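Local atomic coordinates of post-proline cleaving enzyme (Rickettsia typhi, PDB entry 4HVT), a protein that probably cleaves peptides on the carboxyl side of proline residues as a serine-type oligopeptidase of the prolyl oligopeptidase family. Residues 341-346 with 382-387; 362-367 with 373-378; 418-423 with 494-499; 440-445 with 500-505. All blocks are in the same frame, centred on the assembly; numbering follows the deposited sequence. Where two conformers were deposited one is given.

Contact 1 of 4, residues 341-346 with 382-387; sequences KILFTP and EQWTKP
Leu343 lays a methyl group on the indole of Trp384, and the two side chains meet at about a right angle. CD2 of Leu343 stands 3.9 Å from CD1 of Trp384 and 4.3 Å from the centroid of the five-membered ring, 28° off the ring normal: an off-centre CH-pi contact. CD1 of Leu343 lies over one face of the indole, near its centre. The indole is presented to the leucine by a chi1 of -60°, which sets CG of Trp384 beside its own backbone N and opposite the carbonyl carbon. Lys341 comes to the indole obliquely with its aliphatic root, CB being 4.2 Å from Trp384 CD1. Farther out, Lys341 CE comes within 4.2 Å of Gln383 OE1, a loose contact at the protein surface. The rings of Tyr301, set edge-to-face, and Phe303 also meet the indole. Strand 341-344 borders its four-stranded sheet, paired with strand 322-326, and strand 383-384 belongs to the next sheet, so Trp384 packs across the seam between two sheets of the beta-propeller.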
loop_
_atom_site.group_PDB
_atom_site.type_symbol
_atom_site.label_atom_id
_atom_site.label_comp_id
_atom_site.label_asym_id
_atom_site.label_seq_id
_atom_site.Cartn_x
_atom_site.Cartn_y
_atom_site.Cartn_z
ATOM N N LYS A 341 -24.171 14.405 -10.209
ATOM C CA LYS A 341 -24.958 14.118 -9.033
ATOM C C LYS A 341 -24.009 13.893 -7.877
ATOM O O LYS A 341 -22.946 13.382 -8.071
ATOM C CB LYS A 341 -25.786 12.892 -9.251
ATOM C CG LYS A 341 -26.779 13.030 -10.396
ATOM C CD LYS A 341 -27.892 13.922 -9.945
ATOM C CE LYS A 341 -29.048 13.967 -10.909
ATOM N NZ LYS A 341 -30.031 14.854 -10.265
ATOM N N ILE A 342 -24.437 14.229 -6.665
ATOM C CA ILE A 342 -23.635 13.971 -5.479
ATOM C C ILE A 342 -24.115 12.696 -4.793
ATOM O O ILE A 342 -25.306 12.558 -4.446
ATOM C CB ILE A 342 -23.746 15.129 -4.483
ATOM C CG1 ILE A 342 -23.189 16.402 -5.121
ATOM C CG2 ILE A 342 -23.053 14.796 -3.204
ATOM C CD1 ILE A 342 -23.748 17.649 -4.519
ATOM N N LEU A 343 -23.230 11.750 -4.658
ATOM C CA LEU A 343 -23.585 10.438 -4.074
ATOM C C LEU A 343 -23.187 10.243 -2.631
ATOM O O LEU A 343 -23.723 9.338 -1.969
ATOM C CB LEU A 343 -23.029 9.315 -4.891
ATOM C CG LEU A 343 -23.699 9.348 -6.293
ATOM C CD1 LEU A 343 -23.240 8.131 -7.028
ATOM C CD2 LEU A 343 -25.206 9.441 -6.234
ATOM N N PHE A 344 -22.298 11.064 -2.133
ATOM C CA PHE A 344 -21.806 10.935 -0.760
ATOM C C PHE A 344 -21.364 12.300 -0.311
ATOM O O PHE A 344 -20.605 12.945 -0.993
ATOM C CB PHE A 344 -20.632 9.953 -0.721
ATOM C CG PHE A 344 -19.901 9.882 0.597
ATOM C CD1 PHE A 344 -20.538 9.357 1.725
ATOM C CD2 PHE A 344 -18.596 10.309 0.738
ATOM C CE1 PHE A 344 -19.888 9.302 2.954
ATOM C CE2 PHE A 344 -17.936 10.208 1.969
ATOM C CZ PHE A 344 -18.575 9.704 3.071
ATOM N N THR A 345 -21.838 12.697 0.866
ATOM C CA THR A 345 -21.519 13.990 1.462
ATOM C C THR A 345 -21.165 13.624 2.892
ATOM O O THR A 345 -22.040 13.342 3.669
ATOM C CB THR A 345 -22.738 14.962 1.462
ATOM O OG1 THR A 345 -23.224 15.184 0.112
ATOM C CG2 THR A 345 -22.370 16.309 2.129
ATOM N N PRO A 346 -19.888 13.612 3.230
ATOM C CA PRO A 346 -19.548 13.073 4.553
ATOM C C PRO A 346 -20.005 13.942 5.671
ATOM O O PRO A 346 -19.721 15.147 5.652
ATOM C CB PRO A 346 -17.998 13.053 4.541
ATOM C CG PRO A 346 -17.646 14.041 3.500
ATOM C CD PRO A 346 -18.710 13.992 2.470
ATOM N N GLU A 382 -31.970 5.821 -15.921
ATOM C CA GLU A 382 -30.920 6.812 -15.851
ATOM C C GLU A 382 -30.907 7.637 -14.540
ATOM O O GLU A 382 -30.304 8.715 -14.501
ATOM C CB GLU A 382 -30.967 7.771 -17.070
ATOM C CG GLU A 382 -30.704 7.126 -18.425
ATOM C CD GLU A 382 -29.355 6.429 -18.505
ATOM O OE1 GLU A 382 -28.313 7.105 -18.728
ATOM O OE2 GLU A 382 -29.346 5.186 -18.358
ATOM N N GLN A 383 -31.528 7.139 -13.466
ATOM C CA GLN A 383 -31.352 7.790 -12.144
ATOM C C GLN A 383 -30.733 6.810 -11.148
ATOM O O GLN A 383 -31.018 5.623 -11.202
ATOM C CB GLN A 383 -32.683 8.252 -11.561
ATOM C CG GLN A 383 -33.403 9.328 -12.348
ATOM C CD GLN A 383 -32.659 10.658 -12.410
ATOM O OE1 GLN A 383 -32.222 11.231 -11.385
ATOM N NE2 GLN A 383 -32.537 11.182 -13.623
ATOM N N TRP A 384 -29.923 7.340 -10.247
ATOM C CA TRP A 384 -29.371 6.538 -9.144
ATOM C C TRP A 384 -30.426 6.123 -8.143
ATOM O O TRP A 384 -31.185 6.952 -7.646
ATOM C CB TRP A 384 -28.246 7.306 -8.418
ATOM C CG TRP A 384 -27.126 7.645 -9.343
ATOM C CD1 TRP A 384 -26.787 8.882 -9.791
ATOM C CD2 TRP A 384 -26.212 6.727 -9.964
ATOM N NE1 TRP A 384 -25.713 8.802 -10.659
ATOM C CE2 TRP A 384 -25.353 7.484 -10.795
ATOM C CE3 TRP A 384 -26.072 5.348 -9.956
ATOM C CZ2 TRP A 384 -24.337 6.888 -11.560
ATOM C CZ3 TRP A 384 -25.014 4.775 -10.664
ATOM C CH2 TRP A 384 -24.174 5.543 -11.447
ATOM N N THR A 385 -30.490 4.843 -7.854
ATOM C CA THR A 385 -31.543 4.356 -6.937
ATOM C C THR A 385 -31.175 4.669 -5.484
ATOM O O THR A 385 -30.018 5.015 -5.161
ATOM C CB THR A 385 -31.754 2.850 -7.074
ATOM O OG1 THR A 385 -30.538 2.159 -6.751
ATOM C CG2 THR A 385 -32.199 2.494 -8.438
ATOM N N LYS A 386 -32.181 4.604 -4.605
ATOM C CA LYS A 386 -31.953 4.827 -3.190
ATOM C C LYS A 386 -31.077 3.689 -2.691
ATOM O O LYS A 386 -31.427 2.528 -2.897
ATOM C CB LYS A 386 -33.293 4.776 -2.407
ATOM C CG LYS A 386 -33.052 5.077 -0.944
ATOM C CD LYS A 386 -34.357 5.227 -0.167
ATOM C CE LYS A 386 -35.145 3.932 -0.173
ATOM N NZ LYS A 386 -35.583 3.626 1.248
ATOM N N PRO A 387 -29.965 3.998 -2.046
ATOM C CA PRO A 387 -29.065 2.932 -1.571
ATOM C C PRO A 387 -29.685 2.013 -0.508
ATOM O O PRO A 387 -30.627 2.415 0.180
ATOM C CB PRO A 387 -27.894 3.684 -1.016
ATOM C CG PRO A 387 -27.924 5.003 -1.737
ATOM C CD PRO A 387 -29.351 5.333 -1.914
#

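Contact 2 of 4, residues 362-367 with 373-378; sequences VFLATY and KVVTFT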
loop_
_atom_site.group_PDB
_atom_site.type_symbol
_atom_site.label_atom_id
_atom_site.label_comp_id
_atom_site.label_asym_id
_atom_site.label_seq_id
_atom_site.Cartn_x
_atom_site.Cartn_y
_atom_site.Cartn_z
ATOM N N VAL A 362 -23.543 -1.107 -7.636
ATOM C CA VAL A 362 -22.376 -0.356 -7.206
ATOM C C VAL A 362 -22.333 -0.458 -5.673
ATOM O O VAL A 362 -23.354 -0.270 -5.019
ATOM C CB VAL A 362 -22.551 1.095 -7.568
ATOM C CG1 VAL A 362 -21.349 1.888 -7.102
ATOM C CG2 VAL A 362 -22.819 1.210 -9.089
ATOM N N PHE A 363 -21.172 -0.797 -5.128
ATOM C CA PHE A 363 -20.924 -0.836 -3.705
ATOM C C PHE A 363 -20.113 0.392 -3.307
ATOM O O PHE A 363 -19.070 0.690 -3.928
ATOM C CB PHE A 363 -20.045 -2.061 -3.373
ATOM C CG PHE A 363 -20.787 -3.369 -3.411
ATOM C CD1 PHE A 363 -21.286 -3.914 -4.600
ATOM C CD2 PHE A 363 -20.900 -4.108 -2.265
ATOM C CE1 PHE A 363 -21.910 -5.147 -4.614
ATOM C CE2 PHE A 363 -21.564 -5.315 -2.281
ATOM C CZ PHE A 363 -22.033 -5.849 -3.411
ATOM N N LEU A 364 -20.619 1.125 -2.326
ATOM C CA LEU A 364 -19.986 2.286 -1.808
ATOM C C LEU A 364 -19.577 1.939 -0.392
ATOM O O LEU A 364 -20.418 1.799 0.492
ATOM C CB LEU A 364 -20.936 3.473 -1.795
ATOM C CG LEU A 364 -20.528 4.714 -0.979
ATOM C CD1 LEU A 364 -19.196 5.296 -1.432
ATOM C CD2 LEU A 364 -21.618 5.714 -0.853
ATOM N N ALA A 365 -18.270 1.852 -0.215
ATOM C CA ALA A 365 -17.673 1.539 1.062
ATOM C C ALA A 365 -17.120 2.815 1.671
ATOM O O ALA A 365 -16.394 3.591 1.016
ATOM C CB ALA A 365 -16.612 0.479 0.912
ATOM N N THR A 366 -17.465 3.070 2.915
ATOM C CA THR A 366 -17.003 4.234 3.687
ATOM C C THR A 366 -16.548 3.813 5.089
ATOM O O THR A 366 -16.633 2.650 5.448
ATOM C CB THR A 366 -18.114 5.303 3.847
ATOM O OG1 THR A 366 -19.267 4.783 4.583
ATOM C CG2 THR A 366 -18.616 5.775 2.470
ATOM N N TYR A 367 -16.029 4.761 5.871
ATOM C CA TYR A 367 -15.878 4.610 7.314
ATOM C C TYR A 367 -16.648 5.717 8.020
ATOM O O TYR A 367 -16.743 6.856 7.549
ATOM C CB TYR A 367 -14.430 4.696 7.765
ATOM C CG TYR A 367 -13.520 3.599 7.245
ATOM C CD1 TYR A 367 -13.455 2.348 7.890
ATOM C CD2 TYR A 367 -12.750 3.777 6.104
ATOM C CE1 TYR A 367 -12.631 1.362 7.409
ATOM C CE2 TYR A 367 -11.935 2.769 5.629
ATOM C CZ TYR A 367 -11.879 1.566 6.294
ATOM O OH TYR A 367 -11.056 0.559 5.803
ATOM N N LYS A 373 -18.627 0.914 6.733
ATOM C CA LYS A 373 -20.060 0.989 6.391
ATOM C C LYS A 373 -20.165 0.824 4.896
ATOM O O LYS A 373 -19.368 1.407 4.145
ATOM C CB LYS A 373 -20.626 2.343 6.794
ATOM C CG LYS A 373 -20.453 2.674 8.282
ATOM C CD LYS A 373 -21.258 1.747 9.218
ATOM C CE LYS A 373 -20.838 1.917 10.673
ATOM N NZ LYS A 373 -21.602 1.092 11.656
ATOM N N VAL A 374 -21.184 0.095 4.459
ATOM C CA VAL A 374 -21.377 -0.192 3.052
ATOM C C VAL A 374 -22.855 -0.067 2.643
ATOM O O VAL A 374 -23.753 -0.496 3.351
ATOM C CB VAL A 374 -20.901 -1.642 2.745
ATOM C CG1 VAL A 374 -21.041 -2.003 1.271
ATOM C CG2 VAL A 374 -19.461 -1.832 3.148
ATOM N N VAL A 375 -23.079 0.482 1.463
ATOM C CA VAL A 375 -24.384 0.506 0.812
ATOM C C VAL A 375 -24.187 0.076 -0.647
ATOM O O VAL A 375 -23.107 0.108 -1.177
ATOM C CB VAL A 375 -25.063 1.914 0.774
ATOM C CG1 VAL A 375 -25.341 2.433 2.162
ATOM C CG2 VAL A 375 -24.267 2.924 -0.048
ATOM N N THR A 376 -25.283 -0.420 -1.221
ATOM C CA THR A 376 -25.365 -0.745 -2.631
ATOM C C THR A 376 -26.479 0.041 -3.287
ATOM O O THR A 376 -27.486 0.368 -2.686
ATOM C CB THR A 376 -25.548 -2.265 -2.936
ATOM O OG1 THR A 376 -26.844 -2.719 -2.530
ATOM C CG2 THR A 376 -24.484 -3.108 -2.249
ATOM N N PHE A 377 -26.290 0.317 -4.595
ATOM C CA PHE A 377 -27.315 0.974 -5.418
ATOM C C PHE A 377 -27.067 0.642 -6.871
ATOM O O PHE A 377 -26.114 -0.075 -7.189
ATOM C CB PHE A 377 -27.360 2.515 -5.248
ATOM C CG PHE A 377 -26.055 3.170 -5.434
ATOM C CD1 PHE A 377 -25.137 3.268 -4.365
ATOM C CD2 PHE A 377 -25.731 3.726 -6.643
ATOM C CE1 PHE A 377 -23.918 3.893 -4.547
ATOM C CE2 PHE A 377 -24.515 4.323 -6.840
ATOM C CZ PHE A 377 -23.598 4.429 -5.771
ATOM N N THR A 378 -27.990 1.069 -7.723
ATOM C CA THR A 378 -27.886 0.880 -9.132
ATOM C C THR A 378 -28.453 2.069 -9.899
ATOM O O THR A 378 -28.693 3.117 -9.330
ATOM C CB THR A 378 -28.497 -0.477 -9.519
ATOM O OG1 THR A 378 -28.198 -0.776 -10.891
ATOM C CG2 THR A 378 -30.008 -0.487 -9.297
HETATM O O HOH W 1 -21.315 3.744 3.022
#
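Strands 362-367 and 373-377 run antiparallel, 4.7 Å apart at closest approach with 160° between their directions, and are joined by three hydrogen-bonded pairs: Val362 with Phe377, Leu364 with Val375 and Thr366 with Lys373. Each pair is bonded both ways; Val362 N to Phe377 O, at 2.8 Å, is nearly straight. On the face carrying Phe363 and Thr376, the two side chains lie side by side and point the same way. Thr376 CG2 rests above the middle of the Phe363 ring, 3.6 Å from its centroid, as a CH-pi contact, while Val374 CG1 reaches the same ring obliquely. The other face has its own aromatic contact. A chi1 of 52° wedges CG of Phe377 between its backbone N and carbonyl carbon and swings the ring back across Val362, whose CB sits over the ring face, 4.0 Å from the centroid. Leu364 CB meets that ring at its edge, 4.1 Å from CE1, and also touches Val375 CG2 at 3.8 Å. Toward the turn, a water lies 2.8 Å from Thr366 OG1 and gives a weak bond to Lys373 O. This is a beta hairpin of central strands in a propeller blade, whose face with Phe363, Ala365 and Val374 packs against strand 398-402 of the next blade.

Contact 3 of 4, residues 418-423 with 494-499; sequences IVPPTI and PYFSRI
Phe496 set against Pro420 and its neighbours makes this a packing contact between the beta-propeller and the peptidase part of the chain, partly buried and without a hydrogen bond between the segments. Phe496, just before helix 498-505, supplies the ring, and Ile418 to Pro421, near the start of strand 422-426, supply the surface. Pro420 CA lies over the middle of the Phe496 ring, 3.7 Å from its centroid and 11° off the normal, a well-centred CH-pi contact. The pyrrolidine crosses the phenyl group obliquely, its CG touching Phe496 CZ at 3.7 Å. In the prolyl oligopeptidase family, a propeller is joined to an alpha/beta-hydrolase domain, and this ring is one of the places where the two halves meet. Its reach depends on a chi1 of -175°, with CG opposite the backbone N and the ring extended toward the loop. The carbonyl carbon of Ile418 stands at the ring edge, 3.6 Å from Phe496 CE2. Pro421 approaches at about a right angle, its CD 4.0 Å from Phe496 CD1. Glu415, on strand 410-415, accepts a hydrogen bond from the backbone N of Phe496, while Ser497 occupies the N-cap position and its OG takes a bond from Lys500 N.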
loop_
_atom_site.group_PDB
_atom_site.type_symbol
_atom_site.label_atom_id
_atom_site.label_comp_id
_atom_site.label_asym_id
_atom_site.label_seq_id
_atom_site.Cartn_x
_atom_site.Cartn_y
_atom_site.Cartn_z
ATOM N N ILE A 418 -9.610 -8.456 15.996
ATOM C CA ILE A 418 -9.467 -9.675 16.810
ATOM C C ILE A 418 -10.333 -10.855 16.305
ATOM O O ILE A 418 -10.274 -11.941 16.870
ATOM C CB ILE A 418 -9.724 -9.452 18.326
ATOM C CG1 ILE A 418 -11.134 -8.929 18.600
ATOM C CG2 ILE A 418 -8.657 -8.544 18.941
ATOM C CD1 ILE A 418 -11.543 -8.879 20.069
ATOM N N VAL A 419 -11.078 -10.657 15.236
ATOM C CA VAL A 419 -11.916 -11.704 14.656
ATOM C C VAL A 419 -11.412 -11.991 13.232
ATOM O O VAL A 419 -11.401 -11.088 12.419
ATOM C CB VAL A 419 -13.420 -11.306 14.641
ATOM C CG1 VAL A 419 -14.210 -12.451 14.032
ATOM C CG2 VAL A 419 -13.917 -10.976 16.057
ATOM N N PRO A 420 -10.986 -13.241 12.932
ATOM C CA PRO A 420 -10.419 -13.486 11.624
ATOM C C PRO A 420 -11.430 -13.190 10.498
ATOM O O PRO A 420 -12.643 -13.312 10.702
ATOM C CB PRO A 420 -10.070 -14.984 11.631
ATOM C CG PRO A 420 -9.871 -15.307 13.059
ATOM C CD PRO A 420 -10.815 -14.412 13.816
ATOM N N PRO A 421 -10.906 -12.832 9.324
ATOM C CA PRO A 421 -11.774 -12.515 8.203
ATOM C C PRO A 421 -12.603 -13.698 7.789
ATOM O O PRO A 421 -12.141 -14.877 7.831
ATOM C CB PRO A 421 -10.818 -12.118 7.081
ATOM C CG PRO A 421 -9.547 -11.724 7.815
ATOM C CD PRO A 421 -9.485 -12.640 9.004
ATOM N N THR A 422 -13.867 -13.400 7.474
ATOM C CA THR A 422 -14.762 -14.339 6.806
ATOM C C THR A 422 -14.896 -13.896 5.360
ATOM O O THR A 422 -14.965 -12.680 5.066
ATOM C CB THR A 422 -16.145 -14.368 7.456
ATOM O OG1 THR A 422 -16.056 -14.862 8.799
ATOM C CG2 THR A 422 -17.135 -15.296 6.690
ATOM N N ILE A 423 -14.916 -14.866 4.442
ATOM C CA ILE A 423 -15.139 -14.548 2.993
ATOM C C ILE A 423 -16.569 -14.918 2.667
ATOM O O ILE A 423 -17.050 -16.031 3.010
ATOM C CB ILE A 423 -14.225 -15.337 2.054
ATOM C CG1 ILE A 423 -12.753 -15.233 2.507
ATOM C CG2 ILE A 423 -14.393 -14.855 0.591
ATOM C CD1 ILE A 423 -11.774 -15.967 1.606
ATOM N N PRO A 494 -7.810 -0.619 11.292
ATOM C CA PRO A 494 -7.463 -1.749 12.210
ATOM C C PRO A 494 -7.857 -3.183 11.682
ATOM O O PRO A 494 -8.800 -3.796 12.177
ATOM C CB PRO A 494 -8.215 -1.410 13.484
ATOM C CG PRO A 494 -9.352 -0.601 13.055
ATOM C CD PRO A 494 -8.839 0.224 11.885
ATOM N N TYR A 495 -7.108 -3.675 10.693
ATOM C CA TYR A 495 -7.353 -5.023 10.177
ATOM C C TYR A 495 -6.824 -6.128 11.078
ATOM O O TYR A 495 -6.033 -5.895 12.033
ATOM C CB TYR A 495 -6.774 -5.183 8.774
ATOM C CG TYR A 495 -5.279 -5.150 8.758
ATOM C CD1 TYR A 495 -4.587 -3.948 8.643
ATOM C CD2 TYR A 495 -4.558 -6.316 8.873
ATOM C CE1 TYR A 495 -3.202 -3.934 8.658
ATOM C CE2 TYR A 495 -3.188 -6.327 8.893
ATOM C CZ TYR A 495 -2.519 -5.131 8.757
ATOM O OH TYR A 495 -1.150 -5.128 8.790
ATOM N N PHE A 496 -7.292 -7.341 10.821
ATOM C CA PHE A 496 -6.874 -8.509 11.571
ATOM C C PHE A 496 -5.470 -8.871 11.150
ATOM O O PHE A 496 -5.218 -9.109 9.962
ATOM C CB PHE A 496 -7.811 -9.720 11.267
ATOM C CG PHE A 496 -7.510 -10.935 12.108
ATOM C CD1 PHE A 496 -6.589 -11.895 11.683
ATOM C CD2 PHE A 496 -8.099 -11.075 13.334
ATOM C CE1 PHE A 496 -6.316 -13.009 12.438
ATOM C CE2 PHE A 496 -7.841 -12.195 14.107
ATOM C CZ PHE A 496 -6.932 -13.140 13.671
ATOM N N SER A 497 -4.532 -8.850 12.093
ATOM C CA SER A 497 -3.177 -9.343 11.855
ATOM C C SER A 497 -2.919 -10.618 12.611
ATOM O O SER A 497 -2.772 -10.602 13.839
ATOM C CB SER A 497 -2.144 -8.301 12.279
ATOM O OG SER A 497 -0.821 -8.847 12.137
ATOM N N ARG A 498 -2.803 -11.707 11.872
ATOM C CA ARG A 498 -2.521 -12.976 12.467
ATOM C C ARG A 498 -1.171 -12.958 13.188
ATOM O O ARG A 498 -1.043 -13.474 14.296
ATOM C CB ARG A 498 -2.556 -14.045 11.393
ATOM C CG ARG A 498 -2.664 -15.392 11.973
ATOM C CD ARG A 498 -2.969 -16.424 10.919
ATOM N NE ARG A 498 -2.624 -17.674 11.534
ATOM C CZ ARG A 498 -2.357 -18.791 10.887
ATOM N NH1 ARG A 498 -2.457 -18.839 9.574
ATOM N NH2 ARG A 498 -2.041 -19.867 11.588
ATOM N N ILE A 499 -0.156 -12.354 12.570
ATOM C CA ILE A 499 1.152 -12.370 13.187
ATOM C C ILE A 499 1.139 -11.594 14.515
ATOM O O ILE A 499 1.650 -12.058 15.523
ATOM C CB ILE A 499 2.251 -11.773 12.273
ATOM C CG1 ILE A 499 2.436 -12.598 10.992
ATOM C CG2 ILE A 499 3.556 -11.719 13.047
ATOM C CD1 ILE A 499 3.194 -13.898 11.212
#

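Contact 4 of 4, residues 440-445 with 500-505; sequences YSFDSE and KNEVWV
Apolar contact joins the ring of Phe442 to Asn501 and Glu502 of helix 498-505. Its CZ meets Asn501 CB at 3.5 Å, the two side chains crossing at about a right angle although ring and amide planes differ by only 21°. A chi1 of -171° extends the phenyl group toward the helix. The Glu502 chain slides past it in the opposite direction, CG lying 4.1 Å from Phe442 CD1, with the carboxylate plane turned 75° from the ring. Polar contact is carried by two waters, both donating to Ser441 O: one also donates to Glu502 OE1 at 2.6 Å, the other to Glu502 OE2 at 2.8 Å. The carboxylate thus reaches the loop carbonyl through water, while its OE2 forms a salt bridge with Arg498. Asn501 ND2 bonds to Ser417 O. The chemistry is therefore divided: carbon packs on carbon around Phe442, whereas two acceptors, Ser441 O and the Glu502 carboxylate, are reconciled by shared water donors, and Arg498 probably helps stabilise the negative charge.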
loop_
_atom_site.group_PDB
_atom_site.type_symbol
_atom_site.label_atom_id
_atom_site.label_comp_id
_atom_site.label_asym_id
_atom_site.label_seq_id
_atom_site.Cartn_x
_atom_site.Cartn_y
_atom_site.Cartn_z
ATOM N N TYR A 440 -7.596 -21.771 10.355
ATOM C CA TYR A 440 -6.762 -21.677 11.527
ATOM C C TYR A 440 -7.578 -21.234 12.722
ATOM O O TYR A 440 -8.657 -20.705 12.580
ATOM C CB TYR A 440 -5.612 -20.704 11.291
ATOM C CG TYR A 440 -6.018 -19.302 10.952
ATOM C CD1 TYR A 440 -6.318 -18.382 11.942
ATOM C CD2 TYR A 440 -6.094 -18.871 9.616
ATOM C CE1 TYR A 440 -6.683 -17.069 11.615
ATOM C CE2 TYR A 440 -6.462 -17.584 9.310
ATOM C CZ TYR A 440 -6.746 -16.684 10.307
ATOM O OH TYR A 440 -7.080 -15.391 9.898
ATOM N N SER A 441 -7.026 -21.475 13.916
ATOM C CA SER A 441 -7.739 -21.251 15.166
ATOM C C SER A 441 -7.272 -19.947 15.833
ATOM O O SER A 441 -6.061 -19.698 15.924
ATOM C CB SER A 441 -7.488 -22.440 16.094
ATOM O OG SER A 441 -7.821 -22.105 17.416
ATOM N N PHE A 442 -8.213 -19.099 16.232
ATOM C CA PHE A 442 -7.927 -17.875 16.998
ATOM C C PHE A 442 -9.150 -17.575 17.853
ATOM O O PHE A 442 -10.217 -17.278 17.339
ATOM C CB PHE A 442 -7.569 -16.641 16.151
ATOM C CG PHE A 442 -7.076 -15.488 16.964
ATOM C CD1 PHE A 442 -5.794 -15.494 17.503
ATOM C CD2 PHE A 442 -7.913 -14.432 17.264
ATOM C CE1 PHE A 442 -5.347 -14.445 18.319
ATOM C CE2 PHE A 442 -7.473 -13.370 18.041
ATOM C CZ PHE A 442 -6.189 -13.374 18.587
ATOM N N ASP A 443 -8.974 -17.677 19.165
ATOM C CA ASP A 443 -10.069 -17.590 20.132
ATOM C C ASP A 443 -10.291 -16.122 20.494
ATOM O O ASP A 443 -9.737 -15.620 21.495
ATOM C CB ASP A 443 -9.688 -18.387 21.374
ATOM C CG ASP A 443 -10.784 -18.394 22.414
ATOM O OD1 ASP A 443 -11.944 -18.055 22.048
ATOM O OD2 ASP A 443 -10.459 -18.718 23.587
ATOM N N SER A 444 -11.116 -15.459 19.692
ATOM C CA SER A 444 -11.375 -14.024 19.814
ATOM C C SER A 444 -11.909 -13.592 21.207
ATOM O O SER A 444 -11.619 -12.495 21.662
ATOM C CB SER A 444 -12.308 -13.597 18.679
ATOM O OG SER A 444 -11.745 -14.038 17.440
ATOM N N GLU A 445 -12.660 -14.471 21.874
ATOM C CA GLU A 445 -13.203 -14.196 23.203
ATOM C C GLU A 445 -12.144 -14.063 24.283
ATOM O O GLU A 445 -12.464 -13.584 25.355
ATOM C CB GLU A 445 -14.214 -15.277 23.612
ATOM C CG GLU A 445 -15.538 -15.149 22.898
ATOM C CD GLU A 445 -16.693 -15.808 23.628
ATOM O OE1 GLU A 445 -16.502 -16.361 24.748
ATOM O OE2 GLU A 445 -17.818 -15.781 23.080
ATOM N N LYS A 500 0.616 -10.379 14.508
ATOM C CA LYS A 500 0.618 -9.579 15.728
ATOM C C LYS A 500 -0.250 -10.237 16.794
ATOM O O LYS A 500 0.128 -10.335 17.945
ATOM C CB LYS A 500 0.133 -8.141 15.449
ATOM N N ASN A 501 -1.440 -10.719 16.406
ATOM C CA ASN A 501 -2.315 -11.326 17.387
ATOM C C ASN A 501 -1.737 -12.584 18.008
ATOM O O ASN A 501 -1.852 -12.810 19.213
ATOM C CB ASN A 501 -3.682 -11.667 16.761
ATOM C CG ASN A 501 -4.545 -10.430 16.543
ATOM O OD1 ASN A 501 -4.318 -9.381 17.156
ATOM N ND2 ASN A 501 -5.487 -10.518 15.628
ATOM N N GLU A 502 -1.134 -13.427 17.176
ATOM C CA GLU A 502 -0.632 -14.715 17.676
ATOM C C GLU A 502 0.754 -14.638 18.278
ATOM O O GLU A 502 1.018 -15.288 19.259
ATOM C CB GLU A 502 -0.631 -15.752 16.576
ATOM C CG GLU A 502 -2.012 -16.028 16.010
ATOM C CD GLU A 502 -2.188 -17.475 15.719
ATOM O OE1 GLU A 502 -2.324 -18.223 16.733
ATOM O OE2 GLU A 502 -2.214 -17.848 14.517
ATOM N N VAL A 503 1.647 -13.852 17.696
ATOM C CA VAL A 503 3.003 -13.780 18.208
ATOM C C VAL A 503 3.120 -12.793 19.357
ATOM O O VAL A 503 3.833 -13.081 20.302
ATOM C CB VAL A 503 4.042 -13.437 17.158
ATOM C CG1 VAL A 503 5.405 -13.440 17.815
ATOM C CG2 VAL A 503 3.966 -14.462 16.037
ATOM N N TRP A 504 2.414 -11.668 19.278
ATOM C CA TRP A 504 2.500 -10.622 20.284
ATOM C C TRP A 504 1.376 -10.738 21.347
ATOM O O TRP A 504 1.683 -10.935 22.514
ATOM C CB TRP A 504 2.576 -9.230 19.614
ATOM C CG TRP A 504 3.076 -8.139 20.546
ATOM C CD1 TRP A 504 2.303 -7.206 21.152
ATOM C CD2 TRP A 504 4.397 -7.928 21.001
ATOM N NE1 TRP A 504 3.045 -6.435 21.974
ATOM C CE2 TRP A 504 4.354 -6.830 21.885
ATOM C CE3 TRP A 504 5.628 -8.554 20.759
ATOM C CZ2 TRP A 504 5.501 -6.330 22.531
ATOM C CZ3 TRP A 504 6.763 -8.062 21.403
ATOM C CH2 TRP A 504 6.682 -6.963 22.286
ATOM N N VAL A 505 0.107 -10.635 20.940
ATOM C CA VAL A 505 -1.010 -10.420 21.884
ATOM C C VAL A 505 -1.330 -11.698 22.653
ATOM O O VAL A 505 -1.618 -11.650 23.860
ATOM C CB VAL A 505 -2.285 -9.870 21.202
ATOM C CG1 VAL A 505 -3.328 -9.497 22.240
ATOM C CG2 VAL A 505 -1.972 -8.618 20.373
HETATM O O HOH W 2 -4.398 -18.813 18.157
HETATM O O HOH W 3 -3.505 -20.329 14.964
#

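The four contacts form two neighbouring pairs. Contacts 1 and 2, with centres 10 Å apart, both reach the same propeller sheet, through strand 383-384 in contact 1 and strand 371-380 in contact 2: 362-367 and 373-378 fall within the chain loop closed by contact 1, and Thr385 N lies 2.9 Å from Thr378 O, a probable hydrogen bond. Contacts 3 and 4, centres 9 Å apart, alternate along the chain and both use helix 498-505. They are tied by a probable hydrogen bond of 2.6 Å between Ile418 O and Ser444 OG, and by the edge-to-face rings of Phe496 and Phe442. Contact 2 comes within about 6 Å of contact 3 at the nearest atoms. A probable catalytic triad, Ser566, Asp649 and His682, belongs to none of these segments.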